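Side-chain contacts in periplasmic branched-chain amino acid-binding protein (Burkholderia mallei, PDB 3I09), which probably binds branched-chain amino acids or related small acids in the periplasm for an ABC transporter, and here holds acetoacetic acid: residues 30-35 / 285-290; 24-29 / 45-50; 176-181 / 185-190; 125-130 / 154-159; 96-101 / 106-111. All coordinates share one frame; numbering follows the deposited sequence.

Contact 1. Residues 30-35 / 285-290; sequences KMAVAD and SSVTTY. With EDO (1,2-ethanediol), chain J.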
# COMPACT_ATOMS: atom_id res chain seq x y z
N LYS A 30 -2.74 15.79 -8.00
CA LYS A 30 -2.96 17.02 -8.73
C LYS A 30 -2.88 16.79 -10.25
O LYS A 30 -3.64 17.41 -10.96
CB LYS A 30 -2.03 18.15 -8.24
CG LYS A 30 -2.38 18.52 -6.78
CD LYS A 30 -1.49 19.59 -6.17
CE LYS A 30 -1.78 20.98 -6.79
NZ LYS A 30 -3.15 21.53 -6.48
N MSE A 31 -1.98 15.91 -10.71
CA MSE A 31 -1.93 15.64 -12.15
C MSE A 31 -3.22 14.97 -12.61
O MSE A 31 -3.73 15.33 -13.65
CB MSE A 31 -0.73 14.77 -12.52
CG MSE A 31 0.60 15.49 -12.46
SE MSE A 31 2.02 14.31 -13.10
CE MSE A 31 1.09 13.87 -14.71
N ALA A 32 -3.74 14.03 -11.83
CA ALA A 32 -5.02 13.36 -12.17
C ALA A 32 -6.17 14.37 -12.27
O ALA A 32 -6.99 14.29 -13.14
CB ALA A 32 -5.37 12.27 -11.13
N VAL A 33 -6.21 15.32 -11.35
CA VAL A 33 -7.24 16.37 -11.38
C VAL A 33 -7.11 17.21 -12.66
O VAL A 33 -8.10 17.46 -13.36
CB VAL A 33 -7.18 17.22 -10.12
CG1 VAL A 33 -8.10 18.46 -10.23
CG2 VAL A 33 -7.60 16.32 -8.91
N ALA A 34 -5.90 17.67 -12.93
CA ALA A 34 -5.65 18.46 -14.13
C ALA A 34 -5.97 17.66 -15.37
O ALA A 34 -6.63 18.17 -16.29
CB ALA A 34 -4.20 18.94 -14.16
N ASP A 35 -5.53 16.40 -15.42
CA ASP A 35 -5.79 15.58 -16.62
C ASP A 35 -7.27 15.34 -16.91
O ASP A 35 -7.67 15.23 -18.08
CB ASP A 35 -5.05 14.25 -16.58
CG ASP A 35 -3.53 14.41 -16.64
OD1 ASP A 35 -3.02 15.50 -17.00
OD2 ASP A 35 -2.84 13.42 -16.33
N SER A 285 -4.51 7.00 -10.09
CA SER A 285 -5.59 6.16 -10.64
C SER A 285 -6.87 6.27 -9.82
O SER A 285 -7.97 6.29 -10.36
CB SER A 285 -5.13 4.69 -10.69
OG SER A 285 -6.18 3.82 -11.08
N SER A 286 -6.72 6.29 -8.50
CA SER A 286 -7.86 6.31 -7.58
C SER A 286 -8.64 7.60 -7.75
O SER A 286 -9.87 7.60 -7.72
CB SER A 286 -7.40 6.13 -6.10
OG SER A 286 -6.71 7.28 -5.68
N VAL A 287 -7.94 8.72 -8.02
CA VAL A 287 -8.61 10.00 -8.27
C VAL A 287 -9.37 10.00 -9.60
O VAL A 287 -10.51 10.45 -9.68
CB VAL A 287 -7.60 11.19 -8.14
CG1 VAL A 287 -8.18 12.51 -8.67
CG2 VAL A 287 -7.20 11.31 -6.63
N THR A 288 -8.76 9.46 -10.64
CA THR A 288 -9.44 9.27 -11.87
C THR A 288 -10.72 8.43 -11.68
O THR A 288 -11.79 8.79 -12.17
CB THR A 288 -8.55 8.63 -12.93
OG1 THR A 288 -7.33 9.37 -13.04
CG2 THR A 288 -9.27 8.61 -14.25
N THR A 289 -10.61 7.34 -10.93
CA THR A 289 -11.75 6.46 -10.65
C THR A 289 -12.86 7.20 -9.89
O THR A 289 -14.04 7.10 -10.26
CB THR A 289 -11.25 5.22 -9.93
OG1 THR A 289 -10.38 4.51 -10.84
CG2 THR A 289 -12.43 4.34 -9.44
N TYR A 290 -12.51 7.93 -8.83
CA TYR A 290 -13.49 8.74 -8.13
C TYR A 290 -14.17 9.75 -9.06
O TYR A 290 -15.39 9.87 -9.05
CB TYR A 290 -12.83 9.48 -6.97
CG TYR A 290 -13.74 10.44 -6.29
CD1 TYR A 290 -14.71 10.01 -5.40
CD2 TYR A 290 -13.66 11.82 -6.57
CE1 TYR A 290 -15.57 10.94 -4.79
CE2 TYR A 290 -14.51 12.73 -5.97
CZ TYR A 290 -15.47 12.27 -5.09
OH TYR A 290 -16.35 13.14 -4.50
C1 EDO J . -6.34 22.59 -7.31
O1 EDO J . -6.32 22.45 -5.86
C2 EDO J . -6.53 21.25 -8.00
O2 EDO J . -5.32 20.44 -7.93
O HOH W 1 -7.72 11.80 -14.30
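The methyl of Ala32 sits against the isopropyl group of Val287, where helices 22-36 and 278-297 lie side by side on the six-stranded sheet of a type I periplasmic binding protein. Ala32 CB is 3.7 Å from Val287 CG1. That branch stands anti to the valine's own backbone N (chi1 168°) and serves two neighbours at once, since it also meets Val33 CG2 at 3.9 Å. The small alanine is what allows the backbones to come so near: the two segment axes approach to 8.6 Å and run in roughly the same direction, crossing at -37°.

Beside this apolar patch the polar atoms are bridged by solvent. A water donates to Ala32 O at 2.8 Å and is hydrogen-bonded to Thr288 OG1, also at 2.8 Å, while the threonine hydroxyl bonds back to Tyr284 O one turn earlier in its own helix.

Further out, Tyr284 packs on Ala32 and Met31, the latter a selenomethionine, and gives its hydroxyl to Asp35, which also makes a salt bridge with Arg267. Val33 CG1 packs on Ile45, while CG2, already against Val287, also meets Val47 of strand 43-51, so the valine fills the corner between both helices and the sheet. At the outer side of helix 22-36 the chain of Lys30 bends at its last two torsions, so that Lys30 NZ donates to O2 of a 1,2-ethanediol, probably from the crystallisation liquor, at 2.8 Å; C2 of the diol lies 3.9 Å from Val33 CG1.

Contact 2. Residues 24-29 / 45-50; sequences GGLEAI and IEVVYA. With EDO (1,2-ethanediol), chain J.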
# COMPACT_ATOMS: atom_id res chain seq x y z
N GLY A 24 5.16 13.29 -3.50
CA GLY A 24 5.02 12.66 -4.82
C GLY A 24 3.61 12.19 -5.08
O GLY A 24 3.06 12.33 -6.17
N GLY A 25 3.01 11.66 -4.04
CA GLY A 25 1.60 11.21 -4.12
C GLY A 25 0.68 12.37 -4.33
O GLY A 25 -0.26 12.28 -5.12
N LEU A 26 0.94 13.48 -3.63
CA LEU A 26 0.17 14.72 -3.80
C LEU A 26 0.29 15.23 -5.24
O LEU A 26 -0.71 15.58 -5.88
CB LEU A 26 0.66 15.79 -2.82
CG LEU A 26 0.02 17.18 -2.96
CD1 LEU A 26 -1.53 17.19 -2.85
CD2 LEU A 26 0.66 18.18 -1.97
N GLU A 27 1.52 15.24 -5.75
CA GLU A 27 1.75 15.64 -7.14
C GLU A 27 0.92 14.77 -8.15
O GLU A 27 0.30 15.30 -9.10
CB GLU A 27 3.24 15.53 -7.45
CG GLU A 27 3.65 16.30 -8.68
CD GLU A 27 3.34 15.57 -9.97
OE1 GLU A 27 3.38 14.30 -9.98
OE2 GLU A 27 3.05 16.28 -10.96
N ALA A 28 0.92 13.47 -7.92
CA ALA A 28 0.18 12.52 -8.75
C ALA A 28 -1.34 12.79 -8.69
O ALA A 28 -2.03 12.78 -9.72
CB ALA A 28 0.52 11.09 -8.33
N ILE A 29 -1.84 13.11 -7.50
CA ILE A 29 -3.25 13.50 -7.34
C ILE A 29 -3.58 14.77 -8.12
O ILE A 29 -4.58 14.83 -8.81
CB ILE A 29 -3.63 13.64 -5.86
CG1 ILE A 29 -3.70 12.25 -5.23
CG2 ILE A 29 -4.95 14.44 -5.70
CD1 ILE A 29 -3.77 12.21 -3.67
N ILE A 45 -12.55 21.48 -9.21
CA ILE A 45 -12.01 20.54 -8.25
C ILE A 45 -10.87 21.16 -7.48
O ILE A 45 -9.93 21.66 -8.08
CB ILE A 45 -11.49 19.29 -8.92
CG1 ILE A 45 -12.65 18.58 -9.62
CG2 ILE A 45 -10.75 18.36 -7.87
CD1 ILE A 45 -12.27 17.78 -10.81
N GLU A 46 -10.96 21.13 -6.16
CA GLU A 46 -9.89 21.66 -5.31
C GLU A 46 -9.25 20.54 -4.50
O GLU A 46 -9.95 19.67 -3.97
CB GLU A 46 -10.45 22.67 -4.31
CG GLU A 46 -10.94 23.98 -4.84
CD GLU A 46 -11.50 24.86 -3.69
OE1 GLU A 46 -11.16 24.58 -2.51
OE2 GLU A 46 -12.27 25.81 -3.95
N VAL A 47 -7.92 20.57 -4.39
CA VAL A 47 -7.19 19.59 -3.62
C VAL A 47 -6.62 20.27 -2.37
O VAL A 47 -5.98 21.33 -2.43
CB VAL A 47 -6.07 18.94 -4.47
CG1 VAL A 47 -5.19 18.05 -3.65
CG2 VAL A 47 -6.66 18.14 -5.66
N VAL A 48 -6.89 19.67 -1.23
CA VAL A 48 -6.26 20.02 0.02
C VAL A 48 -5.45 18.84 0.56
O VAL A 48 -5.70 17.69 0.21
CB VAL A 48 -7.30 20.52 1.03
CG1 VAL A 48 -7.97 21.84 0.49
CG2 VAL A 48 -8.36 19.42 1.37
N TYR A 49 -4.45 19.13 1.39
CA TYR A 49 -3.59 18.08 1.90
C TYR A 49 -3.08 18.36 3.29
O TYR A 49 -3.12 19.49 3.75
CB TYR A 49 -2.43 17.84 0.93
CG TYR A 49 -1.52 19.03 0.81
CD1 TYR A 49 -1.81 20.06 -0.08
CD2 TYR A 49 -0.36 19.12 1.56
CE1 TYR A 49 -0.96 21.16 -0.20
CE2 TYR A 49 0.48 20.22 1.44
CZ TYR A 49 0.16 21.22 0.58
OH TYR A 49 1.01 22.30 0.47
N ALA A 50 -2.61 17.32 3.97
CA ALA A 50 -2.03 17.47 5.29
C ALA A 50 -1.03 16.37 5.53
O ALA A 50 -1.17 15.27 5.00
CB ALA A 50 -3.14 17.45 6.37
C1 EDO J . -6.34 22.59 -7.31
O1 EDO J . -6.32 22.45 -5.86
C2 EDO J . -6.53 21.25 -8.00
O2 EDO J . -5.32 20.44 -7.93
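In the beta-alpha-beta unit made by strand 5-11, helix 22-36 and strand 43-51, Leu26 of the helix plants a methyl on the ring of Tyr49 in the second strand. Leu26 CD2 is 3.6 Å from the centroid of the Tyr49 ring and only 9° off its normal, a CH-pi contact squarely over one face. The tyrosine reaches this position with CG lodged between its backbone N and carbonyl carbon (chi1 64°), which lays the ring across the leucine at about a right angle.

The other branch, Leu26 CD1, meets Val47 CG1 at 3.8 Å, the two side chains sliding past each other in opposite directions. One turn on, Ile29 CG2 comes to 4.1 Å from Val47 CG2, so Val47 is touched by side chains of two successive turns of the helix, which runs almost exactly antiparallel to the strand (172°).

Glu46 and Val48 spend their backbone bonds on strand 5-11. Val47 N faces the other edge of the strand, where O1 of a 1,2-ethanediol, probably left from crystallisation, accepts its hydrogen at 2.9 Å and nearly straight, 171°.

Behind this layer Ile29 also rests on Phe9 of strand 5-11 and on Asp283 and Val287 of helix 278-297, while Val48, which points away from helix 22-36, packs on Trp66 of helix 56-69. Strand 43-51 is therefore covered by helix 22-36 on one face and helix 56-69 on the other.

Contact 3. Residues 176-181 / 185-190; sequences RHPLSA and SSFLLQ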
# COMPACT_ATOMS: atom_id res chain seq x y z
N ARG A 176 9.06 -7.43 18.38
CA ARG A 176 8.46 -6.15 17.97
C ARG A 176 9.48 -5.06 18.04
O ARG A 176 10.43 -5.12 18.86
CB ARG A 176 7.35 -5.75 18.91
CG ARG A 176 6.25 -6.74 18.99
CD ARG A 176 5.05 -6.34 18.24
NE ARG A 176 3.97 -7.27 18.57
CZ ARG A 176 2.98 -7.03 19.41
NH1 ARG A 176 2.86 -5.86 20.03
NH2 ARG A 176 2.08 -7.98 19.60
N HIS A 177 9.32 -4.07 17.15
CA HIS A 177 10.12 -2.89 17.19
C HIS A 177 9.20 -1.69 17.06
O HIS A 177 8.17 -1.80 16.42
CB HIS A 177 11.20 -2.89 16.11
CG HIS A 177 10.68 -2.79 14.69
ND1 HIS A 177 10.38 -1.59 14.09
CD2 HIS A 177 10.47 -3.75 13.75
CE1 HIS A 177 9.98 -1.82 12.84
NE2 HIS A 177 10.05 -3.12 12.61
N PRO A 178 9.57 -0.55 17.65
CA PRO A 178 8.81 0.65 17.46
C PRO A 178 8.85 1.12 16.00
O PRO A 178 9.84 0.90 15.30
CB PRO A 178 9.50 1.67 18.38
CG PRO A 178 10.91 1.16 18.52
CD PRO A 178 10.76 -0.32 18.49
N LEU A 179 7.78 1.78 15.58
CA LEU A 179 7.73 2.41 14.26
C LEU A 179 8.89 3.39 14.17
O LEU A 179 9.16 4.15 15.10
CB LEU A 179 6.39 3.11 14.04
CG LEU A 179 6.22 3.84 12.69
CD1 LEU A 179 6.31 2.83 11.58
CD2 LEU A 179 4.91 4.67 12.59
N SER A 180 9.61 3.32 13.06
CA SER A 180 10.77 4.17 12.82
C SER A 180 11.87 3.97 13.89
O SER A 180 12.41 4.96 14.44
CB SER A 180 10.33 5.63 12.74
OG SER A 180 11.20 6.35 11.91
N ALA A 181 12.18 2.71 14.18
CA ALA A 181 13.23 2.34 15.15
C ALA A 181 14.61 2.88 14.77
O ALA A 181 15.01 2.86 13.58
CB ALA A 181 13.29 0.82 15.31
N SER A 185 19.62 -3.74 16.43
CA SER A 185 20.62 -4.77 16.73
C SER A 185 20.10 -5.85 17.70
O SER A 185 20.25 -7.06 17.42
CB SER A 185 21.92 -4.14 17.27
OG SER A 185 21.66 -3.31 18.37
N SER A 186 19.48 -5.45 18.80
CA SER A 186 18.98 -6.45 19.77
C SER A 186 17.85 -7.32 19.19
O SER A 186 17.82 -8.54 19.39
CB SER A 186 18.56 -5.80 21.08
OG SER A 186 17.37 -5.05 20.92
N PHE A 187 16.98 -6.71 18.40
CA PHE A 187 15.91 -7.42 17.73
C PHE A 187 16.47 -8.46 16.75
O PHE A 187 16.02 -9.61 16.71
CB PHE A 187 14.99 -6.45 16.98
CG PHE A 187 14.57 -5.23 17.79
CD1 PHE A 187 14.20 -5.35 19.12
CD2 PHE A 187 14.55 -3.99 17.22
CE1 PHE A 187 13.81 -4.21 19.85
CE2 PHE A 187 14.15 -2.86 17.95
CZ PHE A 187 13.79 -2.98 19.26
N LEU A 188 17.49 -8.07 15.98
CA LEU A 188 18.06 -8.97 15.00
C LEU A 188 18.79 -10.14 15.68
O LEU A 188 18.69 -11.27 15.24
CB LEU A 188 18.97 -8.21 14.01
CG LEU A 188 18.30 -7.33 12.94
CD1 LEU A 188 19.35 -6.42 12.30
CD2 LEU A 188 17.57 -8.10 11.88
N LEU A 189 19.46 -9.88 16.79
CA LEU A 189 20.10 -10.96 17.53
C LEU A 189 19.09 -11.97 18.11
O LEU A 189 19.35 -13.18 18.09
CB LEU A 189 21.04 -10.40 18.58
CG LEU A 189 22.20 -9.64 17.92
CD1 LEU A 189 23.13 -9.09 19.00
CD2 LEU A 189 23.00 -10.49 16.89
N GLN A 190 17.94 -11.50 18.58
CA GLN A 190 16.87 -12.40 19.01
C GLN A 190 16.43 -13.27 17.87
O GLN A 190 16.34 -14.48 18.03
CB GLN A 190 15.64 -11.64 19.51
CG GLN A 190 15.86 -10.94 20.79
CD GLN A 190 14.66 -10.08 21.18
OE1 GLN A 190 13.53 -10.58 21.26
NE2 GLN A 190 14.91 -8.78 21.44
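His177 and Phe187 are the closest backbone neighbours here, 7.4 Å from CA to CA: the first closes strand 170-177, the second lies in the first turn of helix 185-193, and a seven-residue loop (178-184) joins strand and helix. Ser180, in the left-handed region of backbone space, turns that loop, and its N is held by Asp207 OD2.

The ring of Phe187 reaches back over the strand end. Its CE2 is 3.5 Å from His177 CB, and Arg176 O stands 3.6 Å above the same ring, offset toward the rim, so the peptide joining the two strand residues lies over a ring face. Pro178 adds its CD, 4.1 Å from Phe187 CZ and oblique to the ring.

His177 offers the phenylalanine just its root. With CG between the backbone N and the carbonyl carbon (chi1 67°), the imidazole swings off toward the loop, where ND1 donates to Pro178 O at 2.8 Å. The acceptor is in the imidazole plane, but the donor stands well above the plane of the carbonyl. NE2 bonds to Asn203 ND2, consistent with a neutral ring protonated on ND1, and Phe184 meets this ring edge-to-face. Arg176 sends its guanidinium away from the contact, to Asp149 and Glu174.

Beneath Phe187 lie Leu146 and Val175 of the parallel sheet. This is a beta-to-alpha connection of an alternating alpha/beta domain, with Phe187 packed over the end of the outermost strand 170-177; Leu179 in the loop leans on Tyr17, Asn80 and Tyr150 of the acetoacetic acid pocket.

Contact 4. Residues 125-130 / 154-159; sequences MALAKG and KALEKN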
# COMPACT_ATOMS: atom_id res chain seq x y z
N MSE A 125 -3.13 -9.09 3.28
CA MSE A 125 -3.47 -10.45 2.82
C MSE A 125 -2.78 -10.75 1.46
O MSE A 125 -2.23 -11.81 1.29
CB MSE A 125 -4.99 -10.60 2.73
CG MSE A 125 -5.45 -11.88 2.19
SE MSE A 125 -5.01 -13.31 3.50
CE MSE A 125 -6.45 -12.96 4.72
N ALA A 126 -2.83 -9.82 0.51
CA ALA A 126 -2.16 -10.02 -0.77
C ALA A 126 -0.65 -10.16 -0.60
O ALA A 126 -0.06 -11.00 -1.28
CB ALA A 126 -2.47 -8.88 -1.77
N LEU A 127 -0.05 -9.36 0.28
CA LEU A 127 1.40 -9.49 0.58
C LEU A 127 1.75 -10.88 1.07
O LEU A 127 2.70 -11.51 0.58
CB LEU A 127 1.89 -8.42 1.56
CG LEU A 127 1.73 -6.96 1.12
CD1 LEU A 127 2.13 -5.99 2.22
CD2 LEU A 127 2.49 -6.66 -0.22
N ALA A 128 0.97 -11.35 2.04
CA ALA A 128 1.17 -12.65 2.65
C ALA A 128 0.99 -13.78 1.64
O ALA A 128 1.82 -14.70 1.56
CB ALA A 128 0.18 -12.81 3.80
N LYS A 129 -0.10 -13.74 0.90
CA LYS A 129 -0.39 -14.74 -0.10
C LYS A 129 0.64 -14.75 -1.22
O LYS A 129 0.94 -15.81 -1.75
CB LYS A 129 -1.80 -14.57 -0.64
CG LYS A 129 -2.88 -14.97 0.41
CD LYS A 129 -4.32 -14.60 -0.05
CE LYS A 129 -4.92 -15.60 -1.08
NZ LYS A 129 -6.43 -15.34 -1.31
N GLY A 130 1.18 -13.60 -1.58
CA GLY A 130 2.21 -13.58 -2.59
C GLY A 130 3.56 -14.09 -2.12
O GLY A 130 4.01 -15.22 -2.45
N LYS A 154 1.23 -5.76 12.94
CA LYS A 154 0.43 -6.80 13.56
C LYS A 154 -0.43 -7.54 12.52
O LYS A 154 -0.50 -8.77 12.53
CB LYS A 154 -0.44 -6.22 14.68
CG LYS A 154 0.39 -5.65 15.83
CD LYS A 154 -0.48 -5.12 16.99
CE LYS A 154 0.27 -4.07 17.80
NZ LYS A 154 -0.60 -3.43 18.84
N ALA A 155 -1.07 -6.79 11.64
CA ALA A 155 -1.89 -7.38 10.59
C ALA A 155 -1.04 -8.22 9.64
O ALA A 155 -1.43 -9.34 9.29
CB ALA A 155 -2.65 -6.33 9.82
N LEU A 156 0.14 -7.72 9.30
CA LEU A 156 0.95 -8.37 8.27
C LEU A 156 1.55 -9.63 8.86
O LEU A 156 1.58 -10.64 8.19
CB LEU A 156 2.04 -7.45 7.72
CG LEU A 156 3.01 -8.01 6.67
CD1 LEU A 156 2.28 -8.59 5.42
CD2 LEU A 156 3.92 -6.87 6.24
N GLU A 157 2.00 -9.55 10.11
CA GLU A 157 2.52 -10.74 10.79
C GLU A 157 1.42 -11.80 10.88
O GLU A 157 1.67 -12.98 10.65
CB GLU A 157 3.06 -10.39 12.19
CG GLU A 157 3.53 -11.62 13.00
CD GLU A 157 3.93 -11.31 14.44
OE1 GLU A 157 4.60 -10.29 14.72
OE2 GLU A 157 3.61 -12.14 15.32
N LYS A 158 0.21 -11.40 11.23
CA LYS A 158 -0.86 -12.40 11.34
C LYS A 158 -1.21 -13.06 9.99
O LYS A 158 -1.29 -14.29 9.92
CB LYS A 158 -2.12 -11.81 11.99
CG LYS A 158 -3.37 -12.69 11.96
CD LYS A 158 -3.25 -13.90 12.82
CE LYS A 158 -4.64 -14.41 13.28
NZ LYS A 158 -5.56 -14.72 12.13
N ASN A 159 -1.37 -12.25 8.94
CA ASN A 159 -1.69 -12.79 7.61
C ASN A 159 -0.56 -13.72 7.17
O ASN A 159 -0.78 -14.80 6.66
CB ASN A 159 -1.81 -11.67 6.56
CG ASN A 159 -3.08 -10.83 6.66
OD1 ASN A 159 -3.00 -9.62 6.58
ND2 ASN A 159 -4.25 -11.46 6.81
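Asn159 gives up the most surface here, settling against Met125 and Ala128 where helices 124-137 and 151-166 run side by side at 36°. The backbones come close, Met125 CA to Asn159 CA being 5.6 Å, because Ala128 presents only a methyl: its CB is 3.6 Å from Asn159 CB and equally near Asn159 C.

The asparagine leans its amide over the first turn of the partner helix. Met125, a selenomethionine, brings its terminal methyl to the nitrogen end: CG is anti to the backbone N, then bends at the next two torsions fold the chain so that Met125 CE stands 3.4 Å from Asn159 ND2, with the selenium a little farther off. At the oxygen end, Asn159 OD1 is 3.3 Å from Met125 N but poorly angled for a hydrogen bond; its real partner is the hydroxyl of Thr124. ND2 in turn donates to Asp106 OD2.

Leu156 closes the other side. Its CD1 meets Leu127 CB at 3.9 Å, the two side chains crossing at about a right angle, and Leu127 lies about 7 Å from the bound acetoacetic acid.

A buried amide is thus gripped at both ends, the oxygen by a hydroxyl and the nitrogen by a carboxylate, which settles which way round it lies. Since Asp106 OD2 also pairs with Arg370, the asparagine probably helps tie helix 151-166 to a charged cluster and not merely to an apolar seam.

Contact 5. Residues 96-101 / 106-111; sequences KVYINI and DTLTNE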
# COMPACT_ATOMS: atom_id res chain seq x y z
N LYS A 96 -18.88 9.61 4.29
CA LYS A 96 -18.10 10.27 3.25
C LYS A 96 -17.22 9.27 2.56
O LYS A 96 -16.68 8.38 3.19
CB LYS A 96 -17.20 11.35 3.83
CG LYS A 96 -17.93 12.47 4.55
CD LYS A 96 -18.80 13.28 3.63
CE LYS A 96 -19.48 14.39 4.43
NZ LYS A 96 -20.62 15.01 3.71
N VAL A 97 -17.06 9.44 1.25
CA VAL A 97 -16.24 8.52 0.47
C VAL A 97 -14.75 8.59 0.84
O VAL A 97 -14.13 9.67 0.86
CB VAL A 97 -16.41 8.78 -1.07
CG1 VAL A 97 -15.50 7.81 -1.90
CG2 VAL A 97 -17.92 8.66 -1.46
N TYR A 98 -14.20 7.43 1.15
CA TYR A 98 -12.85 7.30 1.64
C TYR A 98 -12.12 6.23 0.81
O TYR A 98 -12.49 5.03 0.83
CB TYR A 98 -12.88 6.91 3.12
CG TYR A 98 -11.53 6.58 3.75
CD1 TYR A 98 -10.42 7.41 3.60
CD2 TYR A 98 -11.38 5.46 4.55
CE1 TYR A 98 -9.21 7.12 4.21
CE2 TYR A 98 -10.19 5.14 5.17
CZ TYR A 98 -9.11 5.97 5.00
OH TYR A 98 -7.93 5.62 5.60
N ILE A 99 -11.07 6.66 0.10
CA ILE A 99 -10.27 5.73 -0.65
C ILE A 99 -8.88 5.71 -0.06
O ILE A 99 -8.19 6.74 -0.01
CB ILE A 99 -10.22 6.09 -2.13
CG1 ILE A 99 -11.64 6.15 -2.67
CG2 ILE A 99 -9.40 5.04 -2.88
CD1 ILE A 99 -11.71 6.57 -4.15
N ASN A 100 -8.49 4.55 0.45
CA ASN A 100 -7.15 4.39 1.00
C ASN A 100 -6.19 3.69 0.04
O ASN A 100 -6.50 2.62 -0.49
CB ASN A 100 -7.16 3.65 2.31
CG ASN A 100 -5.79 3.72 2.98
OD1 ASN A 100 -4.86 3.07 2.54
ND2 ASN A 100 -5.65 4.60 4.00
N ILE A 101 -5.06 4.35 -0.22
CA ILE A 101 -4.02 3.79 -1.08
C ILE A 101 -2.79 3.32 -0.29
O ILE A 101 -2.33 2.17 -0.44
CB ILE A 101 -3.53 4.83 -2.13
CG1 ILE A 101 -4.57 5.02 -3.26
CG2 ILE A 101 -2.21 4.39 -2.76
CD1 ILE A 101 -5.84 5.53 -2.84
N ASP A 106 -5.27 -5.26 6.20
CA ASP A 106 -6.51 -5.85 5.66
C ASP A 106 -7.74 -5.64 6.56
O ASP A 106 -8.86 -5.91 6.15
CB ASP A 106 -6.33 -7.32 5.25
CG ASP A 106 -6.21 -8.28 6.43
OD1 ASP A 106 -5.86 -7.88 7.55
OD2 ASP A 106 -6.40 -9.51 6.18
N THR A 107 -7.50 -5.15 7.79
CA THR A 107 -8.55 -4.74 8.71
C THR A 107 -9.57 -3.80 8.04
O THR A 107 -10.77 -3.79 8.35
CB THR A 107 -7.89 -3.99 9.92
OG1 THR A 107 -6.71 -4.69 10.33
CG2 THR A 107 -8.83 -3.92 11.03
N LEU A 108 -9.07 -2.97 7.13
CA LEU A 108 -9.87 -1.98 6.44
C LEU A 108 -11.04 -2.57 5.63
O LEU A 108 -11.99 -1.86 5.38
CB LEU A 108 -8.98 -1.14 5.51
CG LEU A 108 -8.17 -0.09 6.23
CD1 LEU A 108 -6.99 0.33 5.29
CD2 LEU A 108 -9.04 1.18 6.68
N THR A 109 -10.93 -3.84 5.22
CA THR A 109 -11.98 -4.50 4.46
C THR A 109 -12.48 -5.76 5.16
O THR A 109 -13.09 -6.62 4.56
CB THR A 109 -11.49 -4.84 3.04
OG1 THR A 109 -10.34 -5.68 3.13
CG2 THR A 109 -11.13 -3.51 2.27
N ASN A 110 -12.21 -5.84 6.46
CA ASN A 110 -12.51 -7.01 7.25
C ASN A 110 -13.16 -6.56 8.55
O ASN A 110 -14.30 -6.08 8.48
CB ASN A 110 -11.25 -7.86 7.41
CG ASN A 110 -11.03 -8.76 6.22
OD1 ASN A 110 -11.78 -9.75 6.03
ND2 ASN A 110 -10.05 -8.41 5.39
N GLU A 111 -12.47 -6.64 9.68
CA GLU A 111 -13.08 -6.27 10.96
C GLU A 111 -13.62 -4.83 10.99
O GLU A 111 -14.56 -4.55 11.73
CB GLU A 111 -12.10 -6.46 12.12
CG GLU A 111 -11.75 -7.92 12.43
CD GLU A 111 -10.65 -8.50 11.56
OE1 GLU A 111 -10.10 -7.78 10.67
OE2 GLU A 111 -10.30 -9.69 11.80
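The ring of Tyr98 takes Leu108 at its edge: Leu108 CD2 lies near the ring plane, 4.4 Å from Tyr98 CE2. The second flat group, the amide of Asn100, meets the other branch of the same leucine, with Leu108 CD1 4.3 Å from Asn100 CG. Two residues apart on the strand, Tyr98 and Asn100 point the same way, each with CG anti to its nitrogen, and their ends are tied together: Asn100 ND2 donates to Tyr98 OH at 3.0 Å, the oxygen tilted 16° from the amide plane. The hydroxyl itself goes on to Ala84 O of helix 81-94, whose Asn88 and Ala91 also touch Tyr98.

Strand 97-100 belongs to the six-stranded sheet, and the chain leaving it forms part of the acetoacetic acid pocket through Gly102, Ala103 and Gly104. Asn100 OD1 accepts from Ala103 N, so a strand side chain probably helps to set this turn.

After the turn comes a short 3-10 segment that brings Leu108 back over the strand, where it also touches Leu85 of helix 81-94 and His119 of strand 117-119. Asp106 O fastens its end. Thr109 N reaches that oxygen from one face of the carbonyl plane at 3.1 Å, and Asn110 ND2 from the opposite face at 2.9 Å. The Asn110 bond is fairly straight (164°) and lies in the plane of the donating amide, while Asn110 OD1 accepts from Arg370 N in the C-terminal tail, next to the Cys113-Cys371 disulfide.

Contacts 1, 2 and 5 gather about the six-stranded sheet, contacts 3 and 4 about the four-stranded parallel one, the two lobes of a type I binding protein. Contacts 1 and 2 share helix 22-36, centres about 9 Å apart; contact 1 also touches contact 5, Ser286 packing on Ile101. Contacts 1 and 3 are farthest apart, about 38 Å between centres. Along the chain, contacts 5, 4 and 3 follow in that order inside the loop closed by contact 1. Arg176 packs on Lys154 between contacts 3 and 4, helix 151-166 leading into strand 170-177. Contacts 4 and 5, centres about 16 Å apart, touch through Asn159 and Asp106, joining the loop after strand 97-100 to helix 151-166 of the other lobe.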